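Local coordinates for uncharacterized protein (Bacteroides eggerthii, PDB 4FTD), which is of unknown function but joins an immunoglobulin-like domain to a six-bladed beta-propeller and may have a part in carbohydrate metabolism, at residues C140-G145 / Q413-I418; L197-V202 / Y251-N256; N301-G306 / V340-V345. One frame throughout, in Å; residues are numbered along the deposited sequence.

In the fold
The three contacts lie between innermost strands of neighbouring blades of the beta-propeller, or the turn and loop at their ends. Contact 1 sets strand 138-143 alongside strand 412-420, contact 2 brings the turn after strand 190-198 against strand 250-253 and its following loop, and contact 3 sets strand 300-304 beside strand 342-347. Contacts 2 and 3 come in series, both inside the long loop closed by contact 1. Their centres lie about 11 Å (1 and 2), 12 Å (1 and 3) and 14 Å (2 and 3) apart. A salt bridge from Asp-415 to Lys-343 and hydrogen bonds from Ser-142 to Leu-197 and Asn-252 to Arg-304 link them blade to blade around the ring.

Contact 1: residues C140-G145 / Q413-I418; sequences CASYDG and QTDYYI
Ser-142 and Tyr-143 both bind one carboxylate oxygen, OD2 of Asp-415, across two nearly parallel strands. The hydroxyl OG of Ser-142 donates to OD2 of Asp-415 at 2.7 Å, from the syn side. The backbone N of Tyr-143 reaches the same OD2 of Asp-415 at 3.0 Å, well above the carboxylate plane but from the same face. Water 1 bridges Ser-142 OG and Asp-415 OD1. Two residues earlier on each strand, the bent side chain of Gln-413 brings OE1 within 3.2 Å of Ala-141 N, which stands above the carbonyl plane, while Gln-413 CG lies 3.8 Å from Cys-140 SG. Farther along, CE1 of Tyr-143 packs 3.8 Å from Tyr-417 CB, and the CA of Gly-145 lies over one face of the Tyr-417 ring in a CH-pi contact, 4.3 Å from its centroid.

Second-shell partners fix these groups. Lys-343 forms a salt bridge with Asp-415 OD1, Ser-142 OG is also bonded to Leu-197 N, and NE2 of Gln-413 holds Arg-139 O. The two strands belong to different blades of the propeller, and side chains reaching backbone amides join them. Because OD2 takes two donors from strand 138-143 while OD1 takes Lys-343 and water 1, Asp-415 has partners from two other blades, Ser-142 and Tyr-143 on one and Lys-343 on the other.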
loop_
_atom_site.group_PDB
_atom_site.type_symbol
_atom_site.label_atom_id
_atom_site.label_comp_id
_atom_site.label_asym_id
_atom_site.label_seq_id
_atom_site.Cartn_x
_atom_site.Cartn_y
_atom_site.Cartn_z
ATOM N N CYS A 140 12.344 13.134 7.192
ATOM C CA CYS A 140 10.970 12.725 7.227
ATOM C C CYS A 140 10.091 13.478 6.250
ATOM O O CYS A 140 10.192 14.685 6.129
ATOM C CB CYS A 140 10.416 12.986 8.604
ATOM S SG CYS A 140 8.787 12.277 9.007
ATOM N N ALA A 141 9.193 12.732 5.631
ATOM C CA ALA A 141 8.126 13.236 4.790
ATOM C C ALA A 141 6.891 12.373 5.035
ATOM O O ALA A 141 6.995 11.216 5.434
ATOM C CB ALA A 141 8.558 13.241 3.284
ATOM N N SER A 142 5.710 12.953 4.853
ATOM C CA SER A 142 4.456 12.277 5.053
ATOM C C SER A 142 3.460 12.745 3.954
ATOM O O SER A 142 3.693 13.740 3.300
ATOM C CB SER A 142 3.930 12.570 6.466
ATOM O OG SER A 142 2.685 11.924 6.738
ATOM N N TYR A 143 2.418 11.966 3.725
ATOM C CA TYR A 143 1.468 12.176 2.619
ATOM C C TYR A 143 0.080 11.777 3.046
ATOM O O TYR A 143 -0.071 10.832 3.768
ATOM C CB TYR A 143 1.918 11.348 1.439
ATOM C CG TYR A 143 0.888 11.005 0.363
ATOM C CD1 TYR A 143 0.151 9.815 0.438
ATOM C CD2 TYR A 143 0.736 11.785 -0.763
ATOM C CE1 TYR A 143 -0.748 9.459 -0.542
ATOM C CE2 TYR A 143 -0.154 11.408 -1.783
ATOM C CZ TYR A 143 -0.887 10.243 -1.643
ATOM O OH TYR A 143 -1.767 9.865 -2.575
ATOM N N ASP A 144 -0.929 12.506 2.617
ATOM C CA ASP A 144 -2.305 12.156 2.905
ATOM C C ASP A 144 -3.227 12.247 1.681
ATOM O O ASP A 144 -4.419 12.266 1.848
ATOM C CB ASP A 144 -2.840 13.054 4.018
ATOM C CG ASP A 144 -2.943 14.509 3.612
ATOM O OD1 ASP A 144 -2.617 14.882 2.460
ATOM O OD2 ASP A 144 -3.319 15.300 4.480
ATOM N N GLY A 145 -2.679 12.379 0.476
ATOM C CA GLY A 145 -3.488 12.487 -0.740
ATOM C C GLY A 145 -3.641 13.916 -1.223
ATOM O O GLY A 145 -3.775 14.144 -2.405
ATOM N N GLN A 413 9.689 6.598 5.590
ATOM C CA GLN A 413 8.288 6.714 5.925
ATOM C C GLN A 413 7.467 6.097 4.767
ATOM O O GLN A 413 7.913 5.992 3.613
ATOM C CB GLN A 413 7.835 8.187 6.099
ATOM C CG GLN A 413 8.519 8.934 7.237
ATOM C CD GLN A 413 9.946 9.312 6.947
ATOM O OE1 GLN A 413 10.268 9.746 5.828
ATOM N NE2 GLN A 413 10.814 9.187 7.947
ATOM N N THR A 414 6.282 5.653 5.134
ATOM C CA THR A 414 5.252 5.208 4.199
ATOM C C THR A 414 3.947 5.896 4.564
ATOM O O THR A 414 3.734 6.352 5.693
ATOM C CB THR A 414 5.037 3.685 4.207
ATOM O OG1 THR A 414 4.636 3.267 5.515
ATOM C CG2 THR A 414 6.286 2.957 3.744
ATOM N N ASP A 415 3.055 5.951 3.595
ATOM C CA ASP A 415 1.701 6.482 3.803
ATOM C C ASP A 415 0.848 6.021 2.630
ATOM O O ASP A 415 1.375 5.594 1.618
ATOM C CB ASP A 415 1.684 8.022 3.864
ATOM C CG ASP A 415 1.879 8.589 5.277
ATOM O OD1 ASP A 415 1.185 8.136 6.249
ATOM O OD2 ASP A 415 2.712 9.536 5.392
ATOM N N TYR A 416 -0.464 6.117 2.770
ATOM C CA TYR A 416 -1.332 5.777 1.651
ATOM C C TYR A 416 -2.611 6.540 1.739
ATOM O O TYR A 416 -2.951 7.040 2.807
ATOM C CB TYR A 416 -1.614 4.264 1.636
ATOM C CG TYR A 416 -2.441 3.784 2.799
ATOM C CD1 TYR A 416 -1.841 3.403 4.006
ATOM C CD2 TYR A 416 -3.836 3.685 2.694
ATOM C CE1 TYR A 416 -2.615 2.967 5.072
ATOM C CE2 TYR A 416 -4.608 3.251 3.758
ATOM C CZ TYR A 416 -3.983 2.891 4.929
ATOM O OH TYR A 416 -4.736 2.472 5.944
ATOM N N TYR A 417 -3.325 6.566 0.620
ATOM C CA TYR A 417 -4.618 7.202 0.480
ATOM C C TYR A 417 -5.464 6.395 -0.520
ATOM O O TYR A 417 -4.973 5.993 -1.583
ATOM C CB TYR A 417 -4.441 8.625 -0.042
ATOM C CG TYR A 417 -5.732 9.298 -0.409
ATOM C CD1 TYR A 417 -6.576 9.777 0.580
ATOM C CD2 TYR A 417 -6.093 9.485 -1.755
ATOM C CE1 TYR A 417 -7.770 10.403 0.250
ATOM C CE2 TYR A 417 -7.289 10.122 -2.096
ATOM C CZ TYR A 417 -8.114 10.568 -1.086
ATOM O OH TYR A 417 -9.281 11.198 -1.391
ATOM N N ILE A 418 -6.714 6.155 -0.160
ATOM C CA ILE A 418 -7.682 5.441 -0.996
ATOM C C ILE A 418 -8.710 6.411 -1.533
ATOM O O ILE A 418 -9.375 7.079 -0.775
ATOM C CB ILE A 418 -8.372 4.316 -0.197
ATOM C CG1 ILE A 418 -7.300 3.254 0.145
ATOM C CG2 ILE A 418 -9.548 3.715 -1.009
ATOM C CD1 ILE A 418 -7.731 2.109 1.033
HETATM O O HOH W 1 0.738 9.955 8.331
#

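Contact 2: residues L197-V202 / Y251-N256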
loop_
_atom_site.group_PDB
_atom_site.type_symbol
_atom_site.label_atom_id
_atom_site.label_comp_id
_atom_site.label_asym_id
_atom_site.label_seq_id
_atom_site.Cartn_x
_atom_site.Cartn_y
_atom_site.Cartn_z
ATOM N N LEU A 197 1.340 13.995 8.637
ATOM C CA LEU A 197 0.057 14.518 8.224
ATOM C C LEU A 197 -1.017 13.491 8.630
ATOM O O LEU A 197 -0.960 12.335 8.245
ATOM C CB LEU A 197 0.031 14.688 6.720
ATOM C CG LEU A 197 0.619 15.894 6.067
ATOM C CD1 LEU A 197 0.653 15.713 4.525
ATOM C CD2 LEU A 197 -0.197 17.119 6.457
ATOM N N ILE A 198 -1.959 13.902 9.459
ATOM C CA ILE A 198 -2.989 13.019 9.997
ATOM C C ILE A 198 -4.253 13.847 10.166
ATOM O O ILE A 198 -4.213 14.894 10.807
ATOM C CB ILE A 198 -2.596 12.432 11.350
ATOM C CG1 ILE A 198 -1.241 11.703 11.217
ATOM C CG2 ILE A 198 -3.659 11.434 11.813
ATOM C CD1 ILE A 198 -0.814 10.931 12.416
ATOM N N ASN A 199 -5.360 13.372 9.590
ATOM C CA ASN A 199 -6.677 14.015 9.712
ATOM C C ASN A 199 -6.672 15.430 9.205
ATOM O O ASN A 199 -7.396 16.269 9.685
ATOM C CB ASN A 199 -7.195 13.959 11.188
ATOM C CG ASN A 199 -7.335 12.534 11.723
ATOM O OD1 ASN A 199 -7.781 11.643 11.007
ATOM N ND2 ASN A 199 -6.968 12.318 12.991
ATOM N N GLY A 200 -5.830 15.729 8.229
ATOM C CA GLY A 200 -5.699 17.102 7.762
ATOM C C GLY A 200 -4.861 18.036 8.653
ATOM O O GLY A 200 -4.794 19.223 8.374
ATOM N N HIS A 201 -4.271 17.511 9.728
ATOM C CA HIS A 201 -3.437 18.287 10.634
ATOM C C HIS A 201 -1.977 17.924 10.444
ATOM O O HIS A 201 -1.662 16.825 10.014
ATOM C CB HIS A 201 -3.803 17.950 12.085
ATOM C CG HIS A 201 -5.271 17.966 12.344
ATOM N ND1 HIS A 201 -6.068 19.050 12.036
ATOM C CD2 HIS A 201 -6.094 17.022 12.840
ATOM C CE1 HIS A 201 -7.322 18.768 12.337
ATOM N NE2 HIS A 201 -7.363 17.551 12.849
ATOM N N VAL A 202 -1.092 18.833 10.833
ATOM C CA VAL A 202 0.328 18.564 10.850
ATOM C C VAL A 202 0.804 18.392 12.298
ATOM O O VAL A 202 0.412 19.146 13.208
ATOM C CB VAL A 202 1.123 19.679 10.175
ATOM C CG1 VAL A 202 2.616 19.352 10.227
ATOM C CG2 VAL A 202 0.609 19.863 8.754
ATOM N N TYR A 251 3.404 7.866 14.521
ATOM C CA TYR A 251 2.184 8.529 14.909
ATOM C C TYR A 251 1.001 7.642 14.510
ATOM O O TYR A 251 0.806 7.380 13.331
ATOM C CB TYR A 251 2.100 9.877 14.208
ATOM C CG TYR A 251 3.126 10.906 14.622
ATOM C CD1 TYR A 251 4.452 10.934 14.066
ATOM C CD2 TYR A 251 2.753 11.945 15.503
ATOM C CE1 TYR A 251 5.355 11.943 14.478
ATOM C CE2 TYR A 251 3.652 12.938 15.896
ATOM C CZ TYR A 251 4.919 12.973 15.385
ATOM O OH TYR A 251 5.754 14.016 15.821
ATOM N N ASN A 252 0.249 7.179 15.503
ATOM C CA ASN A 252 -0.945 6.349 15.320
ATOM C C ASN A 252 -2.152 7.121 15.897
ATOM O O ASN A 252 -2.416 7.054 17.057
ATOM C CB ASN A 252 -0.767 5.027 16.073
ATOM C CG ASN A 252 0.318 4.169 15.473
ATOM O OD1 ASN A 252 0.074 3.470 14.487
ATOM N ND2 ASN A 252 1.521 4.273 16.003
ATOM N N ILE A 253 -2.818 7.923 15.089
ATOM C CA ILE A 253 -3.889 8.751 15.576
ATOM C C ILE A 253 -5.077 8.485 14.660
ATOM O O ILE A 253 -4.982 8.663 13.449
ATOM C CB ILE A 253 -3.497 10.218 15.611
ATOM C CG1 ILE A 253 -2.251 10.440 16.467
ATOM C CG2 ILE A 253 -4.672 11.071 16.036
ATOM C CD1 ILE A 253 -1.651 11.842 16.315
ATOM N N ASP A 254 -6.181 8.072 15.257
ATOM C CA ASP A 254 -7.389 7.668 14.526
ATOM C C ASP A 254 -8.241 8.876 14.129
ATOM O O ASP A 254 -7.855 10.022 14.365
ATOM C CB ASP A 254 -8.167 6.599 15.306
ATOM C CG ASP A 254 -8.877 7.122 16.537
ATOM O OD1 ASP A 254 -9.128 8.340 16.706
ATOM O OD2 ASP A 254 -9.190 6.252 17.367
ATOM N N GLU A 255 -9.405 8.627 13.539
ATOM C CA GLU A 255 -10.195 9.716 12.990
ATOM C C GLU A 255 -10.759 10.612 14.081
ATOM O O GLU A 255 -11.039 11.773 13.814
ATOM C CB GLU A 255 -11.279 9.202 12.045
ATOM C CG GLU A 255 -12.398 8.453 12.731
ATOM C CD GLU A 255 -13.334 7.786 11.744
ATOM O OE1 GLU A 255 -13.218 8.046 10.518
ATOM O OE2 GLU A 255 -14.193 7.005 12.206
ATOM N N ASN A 256 -10.894 10.085 15.300
ATOM C CA ASN A 256 -11.309 10.887 16.440
ATOM C C ASN A 256 -10.142 11.574 17.152
ATOM O O ASN A 256 -10.360 12.174 18.187
ATOM C CB ASN A 256 -12.071 10.038 17.435
ATOM C CG ASN A 256 -13.182 9.258 16.774
ATOM O OD1 ASN A 256 -13.958 9.815 16.010
ATOM N ND2 ASN A 256 -13.232 7.961 17.028
HETATM O O HOH W 2 -6.548 9.146 11.173
#
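Ile-198 and Asn-199, at the start of a type I' beta turn, meet strand 250-253 and the loop after it, a junction between neighbouring blades of the beta-propeller. The turn from Ile-198 to His-201 joins strands 190-198 and 201-207 and carries Asn-199 at its second position.

The side chain of Asn-199 makes the polar part of the contact. From CB its CG lies anti to the carbonyl carbon (chi1 -59°), and at this branch it is 3.7 Å from Asp-254 O. Of the two amide atoms, ND2 donates to Asp-254 O at 2.8 Å with an N-H...O angle of 156°; the donor stands above the plane of that carbonyl. ND2 also touches Ile-253 CG2. The other atom, OD1, accepts from water 2, which donates as well to Ile-253 O, and it rests against Glu-255 CA. The amide thus addresses two consecutive carbonyls at the end of the facing strand and the start of its loop, one directly and one through water. An alanine here would probably leave Asp-254 O without this donor and water 2 without one of its two acceptors, weakening the tie between turn and loop.

Beside it Ile-198 supplies the apolar part. Its CG2 faces Ile-253, 4.0 Å from CB and close to O as well, while CD1 meets Tyr-251 and also comes near Ile-253 CD1. Ile-198 crosses both Tyr-251 and Ile-253 at about a right angle, and Tyr-203 of strand 201-207 packs on Ile-198 and Ile-253 alike. The hydroxyl of Tyr-251 is bonded to Ser-205 OG, while Ile-198 CD1 touches the other end of that side chain, 3.6 Å from Tyr-251 CB.

Contact 3: residues N301-G306 / V340-V345; sequences NVYRVG and VAPKVV
Tyr-303 and Lys-343 make the central interaction, a ring met over one face by the end of an extended lysine chain. CE of Lys-343 sits above the ring centre, 3.6 Å from the centroid of Tyr-303 and 9° off the normal, in a CH-pi contact. Beyond it NZ of Lys-343 remains over the same face at 4.5 Å from that centroid, a cation-pi contact. The Lys-343 chain is extended beyond CG, with NZ anti to CG (chi4 178°), which carries the ammonium out past the ring centre.

Apolar packing surrounds this pair. Ala-341 CA lies at the edge of the Tyr-303 ring, in its plane, 3.7 Å from CE2, and Pro-342 CD approaches both Asn-301 CB and Tyr-303 CD2. Farther along, the CG2 methyls of Val-305 and Val-344 meet at 4.2 Å.

Direct polar contact is slight: Ala-341 N gives a weak bond to Asn-301 OD1 at 3.0 Å. Water does more, since water 3 donates to both Tyr-303 O and Pro-342 O, and water 4 joins Gly-306 N to Val-344 O.

The two strands run nearly parallel in separate sheets, the axes of their short segments approaching to 6.7 Å at 19°. Tyr-303 also touches Ser-250 and Asn-252, while Lys-343 reaches Asp-415 and Thr-414 O, so the pair has partners on two further propeller strands, 250-253 and 412-420.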
loop_
_atom_site.group_PDB
_atom_site.type_symbol
_atom_site.label_atom_id
_atom_site.label_comp_id
_atom_site.label_asym_id
_atom_site.label_seq_id
_atom_site.Cartn_x
_atom_site.Cartn_y
_atom_site.Cartn_z
ATOM N N ASN A 301 9.855 1.327 13.606
ATOM C CA ASN A 301 8.522 1.853 13.645
ATOM C C ASN A 301 7.568 0.838 14.181
ATOM O O ASN A 301 7.783 -0.342 14.027
ATOM C CB ASN A 301 8.024 2.207 12.238
ATOM C CG ASN A 301 8.766 3.373 11.575
ATOM O OD1 ASN A 301 9.598 3.139 10.728
ATOM N ND2 ASN A 301 8.452 4.623 11.953
ATOM N N VAL A 302 6.476 1.347 14.717
ATOM C CA VAL A 302 5.379 0.600 15.339
ATOM C C VAL A 302 4.050 1.219 14.849
ATOM O O VAL A 302 3.702 2.350 15.238
ATOM C CB VAL A 302 5.445 0.630 16.903
ATOM C CG1 VAL A 302 4.256 -0.137 17.504
ATOM C CG2 VAL A 302 6.746 0.009 17.452
ATOM N N TYR A 303 3.307 0.493 14.014
ATOM C CA TYR A 303 2.065 0.994 13.422
ATOM C C TYR A 303 0.887 0.045 13.623
ATOM O O TYR A 303 0.969 -1.182 13.398
ATOM C CB TYR A 303 2.220 1.313 11.910
ATOM C CG TYR A 303 3.001 2.583 11.626
ATOM C CD1 TYR A 303 2.505 3.820 11.986
ATOM C CD2 TYR A 303 4.185 2.553 10.957
ATOM C CE1 TYR A 303 3.212 4.987 11.775
ATOM C CE2 TYR A 303 4.909 3.692 10.735
ATOM C CZ TYR A 303 4.420 4.919 11.119
ATOM O OH TYR A 303 5.164 6.038 10.870
ATOM N N ARG A 304 -0.204 0.640 14.090
ATOM C CA ARG A 304 -1.460 -0.048 14.381
ATOM C C ARG A 304 -2.042 -0.738 13.154
ATOM O O ARG A 304 -2.033 -0.193 12.089
ATOM C CB ARG A 304 -2.477 0.950 14.929
ATOM C CG ARG A 304 -3.703 0.326 15.565
ATOM C CD ARG A 304 -4.506 1.381 16.304
ATOM N NE ARG A 304 -5.743 0.809 16.809
ATOM C CZ ARG A 304 -6.776 1.499 17.299
ATOM N NH1 ARG A 304 -6.757 2.830 17.364
ATOM N NH2 ARG A 304 -7.857 0.844 17.723
ATOM N N VAL A 305 -2.501 -1.960 13.334
ATOM C CA VAL A 305 -3.184 -2.713 12.285
ATOM C C VAL A 305 -4.653 -2.317 12.313
ATOM O O VAL A 305 -5.357 -2.654 13.251
ATOM C CB VAL A 305 -3.046 -4.213 12.542
ATOM C CG1 VAL A 305 -3.878 -5.032 11.548
ATOM C CG2 VAL A 305 -1.580 -4.564 12.446
ATOM N N GLY A 306 -5.101 -1.572 11.310
ATOM C CA GLY A 306 -6.508 -1.181 11.213
ATOM C C GLY A 306 -7.003 -0.445 12.440
ATOM O O GLY A 306 -6.293 0.408 12.975
ATOM N N VAL A 340 10.906 -1.075 7.039
ATOM C CA VAL A 340 10.493 -0.221 8.129
ATOM C C VAL A 340 9.169 0.460 7.727
ATOM O O VAL A 340 8.632 0.235 6.641
ATOM C CB VAL A 340 11.603 0.811 8.543
ATOM C CG1 VAL A 340 12.874 0.073 9.017
ATOM C CG2 VAL A 340 11.945 1.801 7.438
ATOM N N ALA A 341 8.600 1.205 8.662
ATOM C CA ALA A 341 7.285 1.842 8.506
ATOM C C ALA A 341 6.167 0.884 7.974
ATOM O O ALA A 341 5.493 1.205 7.022
ATOM C CB ALA A 341 7.426 3.086 7.628
ATOM N N PRO A 342 5.975 -0.289 8.612
ATOM C CA PRO A 342 5.000 -1.307 8.141
ATOM C C PRO A 342 3.542 -0.908 8.353
ATOM O O PRO A 342 3.093 -0.792 9.513
ATOM C CB PRO A 342 5.349 -2.551 8.993
ATOM C CG PRO A 342 5.927 -1.977 10.236
ATOM C CD PRO A 342 6.618 -0.711 9.856
ATOM N N LYS A 343 2.818 -0.663 7.253
ATOM C CA LYS A 343 1.410 -0.287 7.327
ATOM C C LYS A 343 0.529 -1.276 6.576
ATOM O O LYS A 343 0.802 -1.620 5.425
ATOM C CB LYS A 343 1.192 1.135 6.772
ATOM C CG LYS A 343 1.956 2.209 7.534
ATOM C CD LYS A 343 1.535 3.651 7.247
ATOM C CE LYS A 343 2.338 4.624 8.116
ATOM N NZ LYS A 343 2.014 6.078 7.849
ATOM N N VAL A 344 -0.529 -1.720 7.229
ATOM C CA VAL A 344 -1.496 -2.641 6.616
ATOM C C VAL A 344 -2.584 -1.829 5.916
ATOM O O VAL A 344 -3.202 -0.997 6.534
ATOM C CB VAL A 344 -2.120 -3.587 7.646
ATOM C CG1 VAL A 344 -3.209 -4.464 6.995
ATOM C CG2 VAL A 344 -1.033 -4.424 8.304
ATOM N N VAL A 345 -2.784 -2.093 4.619
ATOM C CA VAL A 345 -3.746 -1.405 3.764
ATOM C C VAL A 345 -4.799 -2.388 3.288
ATOM O O VAL A 345 -4.433 -3.415 2.716
ATOM C CB VAL A 345 -3.023 -0.888 2.479
ATOM C CG1 VAL A 345 -3.976 -0.139 1.569
ATOM C CG2 VAL A 345 -1.867 0.005 2.856
HETATM O O HOH W 3 0.777 -1.713 10.573
HETATM O O HOH W 4 -3.807 -0.400 9.236
#